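Local coordinates for citryl-CoA lyase (Hydrogenobacter thermophilus, PDB 6HXP) that cleaves citryl-CoA into acetyl-CoA and oxaloacetate, a lyase of the citrate synthase family that binds coenzyme A, at the interface of chains A and B. Sequence-based numbering; all coordinates share one arbitrary frame. Chains: chain A/B, Citryl-CoA lyase.

The interface of chains A and B. Residues chain A 84, 88, 215-216, 219; chain B 41, 205, 208, 211-212.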
loop_
_atom_site.group_PDB
_atom_site.type_symbol
_atom_site.label_atom_id
_atom_site.label_comp_id
_atom_site.label_asym_id
_atom_site.label_seq_id
_atom_site.Cartn_x
_atom_site.Cartn_y
_atom_site.Cartn_z
ATOM N N LEU A 84 -11.560 2.408 -4.801
ATOM C CA LEU A 84 -10.810 3.579 -5.208
ATOM C C LEU A 84 -9.668 3.956 -4.257
ATOM O O LEU A 84 -8.586 4.332 -4.724
ATOM C CB LEU A 84 -11.794 4.722 -5.423
ATOM C CG LEU A 84 -11.206 6.001 -5.985
ATOM C CD1 LEU A 84 -12.114 6.605 -7.011
ATOM C CD2 LEU A 84 -10.870 6.985 -4.878
ATOM N N VAL A 88 -5.629 4.464 -5.339
ATOM C CA VAL A 88 -4.920 5.712 -5.096
ATOM C C VAL A 88 -3.696 5.481 -4.236
ATOM O O VAL A 88 -2.612 6.010 -4.490
ATOM C CB VAL A 88 -5.865 6.742 -4.450
ATOM C CG1 VAL A 88 -5.100 7.983 -3.970
ATOM C CG2 VAL A 88 -6.967 7.139 -5.433
ATOM N N VAL A 215 -2.544 13.724 -5.493
ATOM C CA VAL A 215 -3.615 12.773 -5.171
ATOM C C VAL A 215 -4.909 13.068 -5.938
ATOM O O VAL A 215 -5.547 12.103 -6.361
ATOM C CB VAL A 215 -3.810 12.685 -3.629
ATOM C CG1 VAL A 215 -5.217 12.229 -3.250
ATOM C CG2 VAL A 215 -2.777 11.723 -3.051
ATOM N N PRO A 216 -5.337 14.316 -6.178
ATOM C CA PRO A 216 -6.532 14.505 -7.000
ATOM C C PRO A 216 -6.388 13.875 -8.388
ATOM O O PRO A 216 -7.343 13.305 -8.882
ATOM C CB PRO A 216 -6.700 16.007 -7.067
ATOM C CG PRO A 216 -6.046 16.513 -5.783
ATOM C CD PRO A 216 -4.851 15.593 -5.624
ATOM N N VAL A 219 -6.850 10.158 -7.975
ATOM C CA VAL A 219 -8.270 9.842 -7.842
ATOM C C VAL A 219 -8.936 9.837 -9.201
ATOM O O VAL A 219 -9.719 8.926 -9.527
ATOM C CB VAL A 219 -8.950 10.866 -6.896
ATOM C CG1 VAL A 219 -10.471 10.729 -6.973
ATOM C CG2 VAL A 219 -8.484 10.678 -5.442
ATOM N N LEU B 41 -11.718 16.405 -11.586
ATOM C CA LEU B 41 -12.686 15.339 -11.293
ATOM C C LEU B 41 -13.932 15.405 -12.157
ATOM O O LEU B 41 -14.435 14.370 -12.600
ATOM C CB LEU B 41 -13.078 15.347 -9.833
ATOM C CG LEU B 41 -11.956 15.118 -8.828
ATOM C CD1 LEU B 41 -12.486 15.193 -7.411
ATOM C CD2 LEU B 41 -11.244 13.793 -9.108
ATOM N N LEU B 205 -17.520 8.171 -7.032
ATOM C CA LEU B 205 -16.406 9.053 -6.704
ATOM C C LEU B 205 -16.408 9.474 -5.205
ATOM O O LEU B 205 -15.497 10.144 -4.725
ATOM C CB LEU B 205 -16.519 10.300 -7.587
ATOM C CG LEU B 205 -15.378 11.222 -7.607
ATOM C CD1 LEU B 205 -13.997 10.531 -8.017
ATOM C CD2 LEU B 205 -15.649 12.327 -8.657
ATOM N N GLY B 208 -13.364 9.530 -3.113
ATOM C CA GLY B 208 -12.348 10.442 -3.625
ATOM C C GLY B 208 -12.282 11.749 -2.907
ATOM O O GLY B 208 -11.196 12.287 -2.674
ATOM N N ILE B 211 -10.599 11.135 0.441
ATOM C CA ILE B 211 -9.165 10.929 0.306
ATOM C C ILE B 211 -8.439 12.219 0.066
ATOM O O ILE B 211 -7.414 12.518 0.684
ATOM C CB ILE B 211 -8.907 9.941 -0.853
ATOM C CG1 ILE B 211 -9.430 8.526 -0.512
ATOM C CG2 ILE B 211 -7.385 9.886 -1.178
ATOM C CD1 ILE B 211 -9.655 7.688 -1.673
ATOM N N ILE B 212 -8.923 13.024 -0.889
ATOM C CA ILE B 212 -8.251 14.268 -1.228
ATOM C C ILE B 212 -8.202 15.207 -0.010
ATOM O O ILE B 212 -7.168 15.822 0.224
ATOM C CB ILE B 212 -8.972 14.941 -2.405
ATOM C CG1 ILE B 212 -8.748 14.144 -3.662
ATOM C CG2 ILE B 212 -8.507 16.414 -2.587
ATOM C CD1 ILE B 212 -9.717 14.494 -4.824
#
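Helix 206-228 of chain A runs nearly antiparallel to its counterpart in chain B, and the two backbones come near enough at A:Val219 and B:Gly208 for their CA atoms to lie 5.9 Å apart. This helix pair belongs to the two-fold dimer interface of a citrate synthase-family fold, and the patch is wholly apolar, with no polar bond crossing it. A:Val219 points both branches into chain B. CG1, anti to the backbone N (chi1 168°), rests 3.8 Å from the bare CA of B:Gly208 and also touches the CD1 methyl of B:Leu205 and the CD2 methyl of B:Leu41. CG2 meets CG1 of B:Ile212 at 3.9 Å. The extended end of B:Ile212 (chi2 164°) carries CD1 to 3.9 Å from CA of A:Pro216, while its CG2 branch touches the proline ring at CG, 4.0 Å away. An alanine in place of B:Ile212 would probably open a gap beside the A:Pro216 ring and leave CG2 of A:Val219 without its isoleucine partner. One turn back from A:Val219, A:Val215 lays CG1 3.8 Å from CG2 of B:Ile211, the two side chains crossing at about a right angle. A:Val88 approaches that same CG2 methyl from helix 84-93. B:Ile211 directs its other branch toward this helix, where CD1 meets CD2 of A:Leu84 tip to tip at 3.5 Å, a tight methyl contact.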